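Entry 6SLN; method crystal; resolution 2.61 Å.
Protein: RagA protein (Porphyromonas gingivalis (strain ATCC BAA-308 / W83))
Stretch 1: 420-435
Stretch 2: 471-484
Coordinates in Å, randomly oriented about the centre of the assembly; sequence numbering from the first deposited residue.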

ATOM      1  N   THR A 420      10.759 -20.505  27.645  1.00 45.34           N
ATOM      2  CA  THR A 420      12.100 -20.411  27.092  1.00 56.91           C
ATOM      3  C   THR A 420      12.526 -18.978  26.818  1.00 57.16           C
ATOM      4  O   THR A 420      13.728 -18.723  26.656  1.00 64.84           O
ATOM      5  CB  THR A 420      12.204 -21.235  25.806  1.00 68.47           C
ATOM      6  OG1 THR A 420      11.295 -20.733  24.799  1.00 66.24           O
ATOM      7  CG2 THR A 420      11.903 -22.680  26.126  1.00 68.69           C
ATOM      8  N   ARG A 421      11.573 -18.051  26.763  1.00 46.55           N
ATOM      9  CA  ARG A 421      11.797 -16.618  26.717  1.00 49.21           C
ATOM     10  C   ARG A 421      10.887 -15.968  27.746  1.00 43.42           C
ATOM     11  O   ARG A 421       9.800 -16.473  28.017  1.00 42.43           O
ATOM     12  CB  ARG A 421      11.506 -16.040  25.321  1.00 61.60           C
ATOM     13  CG  ARG A 421      11.740 -17.031  24.153  1.00 80.24           C
ATOM     14  CD  ARG A 421      11.572 -16.343  22.791  1.00 82.29           C
ATOM     15  NE  ARG A 421      10.419 -15.443  22.803  1.00 77.16           N
ATOM     16  CZ  ARG A 421       9.274 -15.684  22.172  1.00 68.35           C
ATOM     17  NH1 ARG A 421       9.121 -16.791  21.453  1.00 61.07           N
ATOM     18  NH2 ARG A 421       8.284 -14.809  22.257  1.00 69.07           N
ATOM     19  N   PRO A 422      11.306 -14.872  28.354  1.00 44.64           N
ATOM     20  CA  PRO A 422      10.411 -14.185  29.281  1.00 43.97           C
ATOM     21  C   PRO A 422       9.259 -13.583  28.515  1.00 40.71           C
ATOM     22  O   PRO A 422       9.354 -13.314  27.323  1.00 44.23           O
ATOM     23  CB  PRO A 422      11.298 -13.100  29.913  1.00 44.81           C
ATOM     24  CG  PRO A 422      12.726 -13.515  29.580  1.00 43.93           C
ATOM     25  CD  PRO A 422      12.620 -14.209  28.258  1.00 40.07           C
ATOM     26  N   SER A 423       8.163 -13.363  29.213  1.00 50.85           N
ATOM     27  CA  SER A 423       6.936 -12.901  28.591  1.00 37.10           C
ATOM     28  C   SER A 423       6.827 -11.402  28.806  1.00 32.36           C
ATOM     29  O   SER A 423       7.037 -10.915  29.920  1.00 48.82           O
ATOM     30  CB  SER A 423       5.727 -13.629  29.189  1.00 34.62           C
ATOM     31  OG  SER A 423       5.566 -14.903  28.570  1.00 39.43           O
ATOM     32  N   MET A 424       6.507 -10.680  27.742  1.00 39.90           N
ATOM     33  CA  MET A 424       6.385  -9.241  27.827  1.00 31.49           C
ATOM     34  C   MET A 424       5.116  -8.835  28.559  1.00 41.30           C
ATOM     35  O   MET A 424       4.071  -9.470  28.425  1.00 38.60           O
ATOM     36  CB  MET A 424       6.396  -8.659  26.441  1.00 30.83           C
ATOM     37  CG  MET A 424       7.745  -8.804  25.778  1.00 73.82           C
ATOM     38  SD  MET A 424       7.848  -7.923  24.213  1.00 74.91           S
ATOM     39  CE  MET A 424       7.520  -9.224  23.125  1.00 29.78           C
ATOM     40  N   THR A 425       5.214  -7.774  29.352  1.00 31.85           N
ATOM     41  CA  THR A 425       4.031  -7.152  29.913  1.00 31.98           C
ATOM     42  C   THR A 425       3.345  -6.271  28.878  1.00 38.89           C
ATOM     43  O   THR A 425       3.925  -5.913  27.843  1.00 40.81           O
ATOM     44  CB  THR A 425       4.411  -6.284  31.084  1.00 34.85           C
ATOM     45  OG1 THR A 425       5.433  -5.395  30.631  1.00 41.70           O
ATOM     46  CG2 THR A 425       4.944  -7.144  32.214  1.00 38.18           C
ATOM     47  N   GLU A 426       2.108  -5.874  29.195  1.00 35.41           N
ATOM     48  CA  GLU A 426       1.342  -5.049  28.263  1.00 43.09           C
ATOM     49  C   GLU A 426       2.079  -3.769  27.912  1.00 47.19           C
ATOM     50  O   GLU A 426       2.332  -3.525  26.718  1.00 51.72           O
ATOM     51  CB  GLU A 426      -0.057  -4.763  28.821  1.00 47.04           C
ATOM     52  CG  GLU A 426      -0.923  -5.995  29.094  1.00 44.15           C
ATOM     53  CD  GLU A 426      -1.177  -6.856  27.871  1.00 45.37           C
ATOM     54  OE1 GLU A 426      -1.205  -6.322  26.751  1.00 53.06           O
ATOM     55  OE2 GLU A 426      -1.366  -8.078  28.037  1.00 52.72           O
ATOM     56  N   PRO A 427       2.476  -2.933  28.867  1.00 48.20           N
ATOM     57  CA  PRO A 427       3.118  -1.671  28.465  1.00 41.16           C
ATOM     58  C   PRO A 427       4.363  -1.901  27.643  1.00 30.63           C
ATOM     59  O   PRO A 427       4.610  -1.174  26.674  1.00 30.23           O
ATOM     60  CB  PRO A 427       3.425  -0.996  29.801  1.00 31.58           C
ATOM     61  CG  PRO A 427       2.574  -1.725  30.807  1.00 57.00           C
ATOM     62  CD  PRO A 427       2.520  -3.124  30.322  1.00 49.34           C
ATOM     63  N   TYR A 428       5.137  -2.933  27.971  1.00 30.83           N
ATOM     64  CA  TYR A 428       6.335  -3.173  27.182  1.00 37.95           C
ATOM     65  C   TYR A 428       5.979  -3.713  25.812  1.00 52.87           C
ATOM     66  O   TYR A 428       6.591  -3.329  24.807  1.00 58.05           O
ATOM     67  CB  TYR A 428       7.270  -4.142  27.890  1.00 41.36           C
ATOM     68  CG  TYR A 428       8.561  -4.303  27.139  1.00 42.32           C
ATOM     69  CD1 TYR A 428       9.595  -3.380  27.296  1.00 30.90           C
ATOM     70  CD2 TYR A 428       8.741  -5.355  26.252  1.00 30.55           C
ATOM     71  CE1 TYR A 428      10.767  -3.521  26.614  1.00 30.78           C
ATOM     72  CE2 TYR A 428       9.913  -5.497  25.552  1.00 30.43           C
ATOM     73  CZ  TYR A 428      10.918  -4.577  25.725  1.00 34.08           C
ATOM     74  OH  TYR A 428      12.091  -4.745  25.022  1.00 35.58           O
ATOM     75  N   PHE A 429       4.993  -4.615  25.757  1.00 48.85           N
ATOM     76  CA  PHE A 429       4.571  -5.152  24.477  1.00 35.07           C
ATOM     77  C   PHE A 429       4.132  -4.030  23.548  1.00 35.17           C
ATOM     78  O   PHE A 429       4.533  -3.991  22.382  1.00 41.59           O
ATOM     79  CB  PHE A 429       3.449  -6.174  24.675  1.00 38.20           C
ATOM     80  CG  PHE A 429       3.094  -6.902  23.432  1.00 32.56           C
ATOM     81  CD1 PHE A 429       3.940  -7.875  22.927  1.00 32.51           C
ATOM     82  CD2 PHE A 429       1.942  -6.581  22.736  1.00 36.40           C
ATOM     83  CE1 PHE A 429       3.638  -8.527  21.739  1.00 40.22           C
ATOM     84  CE2 PHE A 429       1.622  -7.241  21.555  1.00 45.27           C
ATOM     85  CZ  PHE A 429       2.475  -8.215  21.058  1.00 41.16           C
ATOM     86  N   ALA A 430       3.352  -3.079  24.062  1.00 37.15           N
ATOM     87  CA  ALA A 430       2.838  -2.007  23.218  1.00 28.88           C
ATOM     88  C   ALA A 430       3.959  -1.149  22.655  1.00 38.80           C
ATOM     89  O   ALA A 430       3.794  -0.517  21.604  1.00 32.85           O
ATOM     90  CB  ALA A 430       1.846  -1.145  24.002  1.00 29.17           C
ATOM     91  N   LYS A 431       5.095  -1.103  23.347  1.00 46.02           N
ATOM     92  CA  LYS A 431       6.219  -0.285  22.910  1.00 46.32           C
ATOM     93  C   LYS A 431       6.956  -0.953  21.758  1.00 41.78           C
ATOM     94  O   LYS A 431       7.392  -0.279  20.822  1.00 39.90           O
ATOM     95  CB  LYS A 431       7.154  -0.034  24.096  1.00 52.19           C
ATOM     96  CG  LYS A 431       7.662   1.370  24.233  1.00 59.86           C
ATOM     97  CD  LYS A 431       8.644   1.449  25.381  1.00 73.93           C
ATOM     98  CE  LYS A 431       7.966   1.090  26.706  1.00 83.65           C
ATOM     99  NZ  LYS A 431       8.835   1.357  27.894  1.00 87.95           N
ATOM    100  N   MET A 432       7.093  -2.276  21.811  1.00 43.67           N
ATOM    101  CA  MET A 432       7.610  -3.050  20.693  1.00 44.36           C
ATOM    102  C   MET A 432       6.581  -3.242  19.587  1.00 41.46           C
ATOM    103  O   MET A 432       6.927  -3.744  18.514  1.00 46.63           O
ATOM    104  CB  MET A 432       8.088  -4.410  21.200  1.00 47.36           C
ATOM    105  CG  MET A 432       9.028  -4.315  22.385  1.00 48.35           C
ATOM    106  SD  MET A 432      10.661  -3.626  21.951  1.00 46.81           S
ATOM    107  CE  MET A 432      10.549  -2.006  22.694  1.00 29.22           C
ATOM    108  N   ARG A 433       5.332  -2.848  19.821  1.00 39.74           N
ATOM    109  CA  ARG A 433       4.243  -3.005  18.855  1.00 38.81           C
ATOM    110  C   ARG A 433       3.437  -1.714  18.753  1.00 40.47           C
ATOM    111  O   ARG A 433       2.242  -1.671  19.072  1.00 45.38           O
ATOM    112  CB  ARG A 433       3.349  -4.176  19.255  1.00 33.22           C
ATOM    113  CG  ARG A 433       3.533  -5.396  18.404  1.00 40.09           C
ATOM    114  CD  ARG A 433       4.918  -5.967  18.504  1.00 38.06           C
ATOM    115  NE  ARG A 433       4.902  -7.397  18.258  1.00 42.27           N
ATOM    116  CZ  ARG A 433       5.990  -8.152  18.284  1.00 55.48           C
ATOM    117  NH1 ARG A 433       7.173  -7.602  18.534  1.00 28.05           N
ATOM    118  NH2 ARG A 433       5.894  -9.453  18.039  1.00 68.14           N
ATOM    119  N   PRO A 434       4.073  -0.628  18.336  1.00 34.56           N
ATOM    120  CA  PRO A 434       3.322   0.609  18.090  1.00 37.40           C
ATOM    121  C   PRO A 434       2.303   0.423  16.981  1.00 37.37           C
ATOM    122  O   PRO A 434       2.480  -0.393  16.070  1.00 45.90           O
ATOM    123  CB  PRO A 434       4.404   1.605  17.668  1.00 27.18           C
ATOM    124  CG  PRO A 434       5.468   0.732  17.071  1.00 41.54           C
ATOM    125  CD  PRO A 434       5.485  -0.497  17.952  1.00 37.13           C
ATOM    126  N   PHE A 435       1.237   1.215  17.060  1.00 30.23           N
ATOM    127  CA  PHE A 435       0.154   1.177  16.088  1.00 30.38           C
ATOM    128  C   PHE A 435      -0.567   2.508  16.139  1.00 38.81           C
ATOM    129  O   PHE A 435      -0.978   2.942  17.215  1.00 48.59           O
ATOM    130  CB  PHE A 435      -0.831   0.041  16.392  1.00 27.10           C
ATOM    131  CG  PHE A 435      -2.057   0.040  15.516  1.00 35.62           C
ATOM    132  CD1 PHE A 435      -3.160   0.835  15.823  1.00 39.99           C
ATOM    133  CD2 PHE A 435      -2.120  -0.774  14.389  1.00 29.53           C
ATOM    134  CE1 PHE A 435      -4.305   0.829  15.018  1.00 35.03           C
ATOM    135  CE2 PHE A 435      -3.261  -0.789  13.589  1.00 30.06           C
ATOM    136  CZ  PHE A 435      -4.359   0.018  13.911  1.00 26.52           C
ATOM    137  N   THR A 471      -3.243   3.142   8.536  1.00 38.14           N
ATOM    138  CA  THR A 471      -2.789   2.506   9.753  1.00 33.47           C
ATOM    139  C   THR A 471      -1.342   2.125   9.553  1.00 37.14           C
ATOM    140  O   THR A 471      -0.890   1.876   8.426  1.00 40.04           O
ATOM    141  CB  THR A 471      -3.614   1.277  10.121  1.00 25.73           C
ATOM    142  OG1 THR A 471      -3.449   0.270   9.113  1.00 33.76           O
ATOM    143  CG2 THR A 471      -5.045   1.664  10.218  1.00 25.92           C
ATOM    144  N   SER A 472      -0.624   2.110  10.666  1.00 36.64           N
ATOM    145  CA  SER A 472       0.807   1.899  10.672  1.00 33.36           C
ATOM    146  C   SER A 472       1.114   0.986  11.834  1.00 33.79           C
ATOM    147  O   SER A 472       0.614   1.202  12.940  1.00 44.51           O
ATOM    148  CB  SER A 472       1.561   3.222  10.809  1.00 29.76           C
ATOM    149  OG  SER A 472       2.937   2.967  10.673  1.00 32.91           O
ATOM    150  N   SER A 473       1.923  -0.025  11.586  1.00 36.55           N
ATOM    151  CA  SER A 473       2.191  -1.025  12.600  1.00 40.57           C
ATOM    152  C   SER A 473       3.639  -1.475  12.470  1.00 40.22           C
ATOM    153  O   SER A 473       4.142  -1.663  11.357  1.00 40.01           O
ATOM    154  CB  SER A 473       1.208  -2.202  12.464  1.00 44.31           C
ATOM    155  OG  SER A 473       1.814  -3.428  12.833  1.00 54.38           O
ATOM    156  N   LYS A 474       4.310  -1.640  13.609  1.00 42.25           N
ATOM    157  CA  LYS A 474       5.722  -1.983  13.605  1.00 44.09           C
ATOM    158  C   LYS A 474       5.999  -3.126  14.569  1.00 45.87           C
ATOM    159  O   LYS A 474       5.342  -3.264  15.604  1.00 49.10           O
ATOM    160  CB  LYS A 474       6.599  -0.769  13.982  1.00 49.35           C
ATOM    161  CG  LYS A 474       6.817   0.213  12.837  1.00 45.22           C
ATOM    162  CD  LYS A 474       7.879   1.220  13.178  1.00 43.07           C
ATOM    163  CE  LYS A 474       7.371   2.614  12.935  1.00 47.01           C
ATOM    164  NZ  LYS A 474       8.496   3.563  12.777  1.00 48.40           N
ATOM    165  N   ARG A 475       6.980  -3.943  14.201  1.00 42.85           N
ATOM    166  CA  ARG A 475       7.646  -4.884  15.102  1.00 44.68           C
ATOM    167  C   ARG A 475       9.069  -4.361  15.298  1.00 36.17           C
ATOM    168  O   ARG A 475       9.907  -4.481  14.400  1.00 38.39           O
ATOM    169  CB  ARG A 475       7.644  -6.292  14.515  1.00 46.89           C
ATOM    170  CG  ARG A 475       7.227  -7.348  15.480  1.00 46.71           C
ATOM    171  CD  ARG A 475       7.258  -8.796  14.922  1.00 64.44           C
ATOM    172  NE  ARG A 475       6.390  -9.020  13.757  1.00 74.68           N
ATOM    173  CZ  ARG A 475       5.057  -8.964  13.749  1.00 78.31           C
ATOM    174  NH1 ARG A 475       4.372  -8.686  14.853  1.00 75.92           N
ATOM    175  NH2 ARG A 475       4.403  -9.181  12.611  1.00 81.13           N
ATOM    176  N   MET A 476       9.345  -3.790  16.470  1.00 29.33           N
ATOM    177  CA  MET A 476      10.592  -3.050  16.692  1.00 35.59           C
ATOM    178  C   MET A 476      11.816  -3.967  16.648  1.00 36.96           C
ATOM    179  O   MET A 476      11.826  -5.022  17.291  1.00 28.03           O
ATOM    180  CB  MET A 476      10.531  -2.317  18.033  1.00 35.80           C
ATOM    181  CG  MET A 476       9.483  -1.194  18.063  1.00 45.42           C
ATOM    182  SD  MET A 476       9.628  -0.064  16.650  1.00 50.33           S
ATOM    183  CE  MET A 476      11.318   0.445  16.900  1.00 49.90           C
ATOM    184  N   PRO A 477      12.857  -3.611  15.907  1.00 39.17           N
ATOM    185  CA  PRO A 477      14.073  -4.430  15.918  1.00 34.79           C
ATOM    186  C   PRO A 477      14.750  -4.382  17.280  1.00 31.58           C
ATOM    187  O   PRO A 477      14.465  -3.525  18.115  1.00 32.98           O
ATOM    188  CB  PRO A 477      14.954  -3.788  14.839  1.00 27.95           C
ATOM    189  CG  PRO A 477      14.494  -2.383  14.798  1.00 29.95           C
ATOM    190  CD  PRO A 477      13.003  -2.405  15.087  1.00 27.49           C
ATOM    191  N   ASN A 478      15.638  -5.351  17.503  1.00 28.90           N
ATOM    192  CA  ASN A 478      16.543  -5.371  18.650  1.00 38.52           C
ATOM    193  C   ASN A 478      15.821  -5.507  19.974  1.00 45.45           C
ATOM    194  O   ASN A 478      16.410  -5.261  21.022  1.00 54.44           O
ATOM    195  CB  ASN A 478      17.431  -4.133  18.669  1.00 29.52           C
ATOM    196  CG  ASN A 478      18.195  -4.003  17.414  1.00 35.34           C
ATOM    197  OD1 ASN A 478      19.018  -4.864  17.107  1.00 41.16           O
ATOM    198  ND2 ASN A 478      17.900  -2.965  16.631  1.00 31.57           N
ATOM    199  N   ASN A 479      14.559  -5.884  19.944  1.00 38.14           N
ATOM    200  CA  ASN A 479      13.860  -6.268  21.143  1.00 31.16           C
ATOM    201  C   ASN A 479      14.511  -7.549  21.660  1.00 41.88           C
ATOM    202  O   ASN A 479      14.445  -8.583  20.975  1.00 42.68           O
ATOM    203  CB  ASN A 479      12.379  -6.451  20.826  1.00 29.29           C
ATOM    204  CG  ASN A 479      11.569  -6.988  22.007  1.00 47.17           C
ATOM    205  OD1 ASN A 479      12.088  -7.188  23.109  1.00 55.73           O
ATOM    206  ND2 ASN A 479      10.288  -7.233  21.771  1.00 42.87           N
ATOM    207  N   PRO A 480      15.181  -7.522  22.820  1.00 39.91           N
ATOM    208  CA  PRO A 480      15.804  -8.753  23.350  1.00 38.58           C
ATOM    209  C   PRO A 480      14.803  -9.842  23.688  1.00 39.30           C
ATOM    210  O   PRO A 480      15.196 -11.009  23.814  1.00 39.52           O
ATOM    211  CB  PRO A 480      16.525  -8.272  24.615  1.00 31.74           C
ATOM    212  CG  PRO A 480      15.697  -7.074  25.080  1.00 32.40           C
ATOM    213  CD  PRO A 480      15.252  -6.399  23.770  1.00 30.83           C
ATOM    214  N   TYR A 481      13.530  -9.490  23.869  1.00 42.89           N
ATOM    215  CA  TYR A 481      12.486 -10.431  24.262  1.00 44.70           C
ATOM    216  C   TYR A 481      11.616 -10.851  23.080  1.00 43.70           C
ATOM    217  O   TYR A 481      10.484 -11.291  23.275  1.00 46.95           O
ATOM    218  CB  TYR A 481      11.634  -9.823  25.385  1.00 36.32           C
ATOM    219  CG  TYR A 481      12.469  -9.131  26.467  1.00 42.38           C
ATOM    220  CD1 TYR A 481      13.517  -9.799  27.094  1.00 35.36           C
ATOM    221  CD2 TYR A 481      12.197  -7.816  26.869  1.00 46.97           C
ATOM    222  CE1 TYR A 481      14.270  -9.189  28.055  1.00 41.41           C
ATOM    223  CE2 TYR A 481      12.953  -7.192  27.846  1.00 32.03           C
ATOM    224  CZ  TYR A 481      14.002  -7.883  28.432  1.00 40.74           C
ATOM    225  OH  TYR A 481      14.805  -7.295  29.414  1.00 33.07           O
ATOM    226  N   ASP A 482      12.126 -10.703  21.866  1.00 47.17           N
ATOM    227  CA  ASP A 482      11.471 -11.119  20.638  1.00 50.43           C
ATOM    228  C   ASP A 482      12.161 -12.378  20.147  1.00 47.88           C
ATOM    229  O   ASP A 482      13.273 -12.692  20.571  1.00 48.83           O
ATOM    230  CB  ASP A 482      11.540 -10.011  19.573  1.00 55.11           C
ATOM    231  CG  ASP A 482      10.320  -9.992  18.638  1.00 60.85           C
ATOM    232  OD1 ASP A 482       9.847 -11.084  18.246  1.00 58.57           O
ATOM    233  OD2 ASP A 482       9.851  -8.878  18.284  1.00 60.31           O
ATOM    234  N   SER A 483      11.479 -13.118  19.267  1.00 48.59           N
ATOM    235  CA  SER A 483      12.081 -14.326  18.707  1.00 49.99           C
ATOM    236  C   SER A 483      13.197 -14.001  17.722  1.00 42.54           C
ATOM    237  O   SER A 483      13.985 -14.889  17.373  1.00 33.96           O
ATOM    238  CB  SER A 483      11.016 -15.185  18.015  1.00 51.16           C
ATOM    239  OG  SER A 483      10.287 -14.427  17.058  1.00 54.33           O
ATOM    240  N   THR A 484      13.262 -12.757  17.259  1.00 38.30           N
ATOM    241  CA  THR A 484      14.231 -12.338  16.263  1.00 44.80           C
ATOM    242  C   THR A 484      14.511 -10.862  16.493  1.00 45.13           C
ATOM    243  O   THR A 484      13.632 -10.128  16.968  1.00 41.23           O
ATOM    244  CB  THR A 484      13.716 -12.576  14.833  1.00 43.41           C
ATOM    245  OG1 THR A 484      14.756 -12.319  13.890  1.00 60.01           O
ATOM    246  CG2 THR A 484      12.566 -11.652  14.522  1.00 39.68           C
TER

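The β-strand continues into stretch 2 through residue 475, and the chain then leaves it through two turns; stretch 1 meets the strand mainly with residues 432–435 and the turns mainly with its short helix and the residues before it, although Arg433 reaches Asp482. Together the two bury 890 Å² of surface, counting both sides.

Thr471 CB lies 4.1 Å from Phe435 CE2. The carbonyl of Ser472 then receives a CA-H...O contact from Phe435, Phe435 CA to Ser472 O 3.2 Å. Ser473 pairs with Phe435 as an antiparallel, non-hydrogen-bonded bridge, their CA atoms 4.6 Å apart. In such a pair both side chains emerge on the same face of the sheet, which places Ser473 CB against the ring edge, 4.1 Å from Phe435 CD2. Ser473 CA also approaches Pro434 O at 3.5 Å, and the same carbonyl accepts a weak hydrogen bond from Lys474 N at 3.3 Å. Pro434 has no amide hydrogen to return; Lys474 O receives a CA-H...O contact from Arg433 CA at 3.4 Å.

Arg475 lays its CG over one face of the Arg433 guanidinium, 3.1 Å from Arg433 NH1. The two arginine head groups are also close, with Arg433 NH2 3.6 Å from Arg475 NH1, a like-charge approach. Past the strand, Met476 N donates to Met432 O over 3.2 Å with nearly linear geometry. The side chain of Met476 adds apolar contacts, its CB 4.1 Å from Met432 SD and its CG 4.1 Å from Pro434 CD.

A type II turn from Met476 to Asn479 brings the Asn479 amide into the interface. Its OD1 accepts from Tyr428 OH at 3.1 Å and from the backbone N of Tyr481 at 2.8 Å, while its ND2 donates a weak hydrogen bond to Met424 SD at 3.5 Å.

Asn479 also opens a type I turn ending at Asp482. Within it, Tyr481 has the largest area covered by stretch 1. Its ring directs an edge toward the face of Tyr428 in an offset arrangement, centroids 5.5 Å apart, and its CB packs 4.0 Å from Met424 CG. Asp482 OD2 then forms a salt bridge with Arg433 NH1 at 3.0 Å, meeting the guanidinium at its edge, where the N-H groups point. Finally, Ser483 N lies over one face of the Arg421 guanidinium.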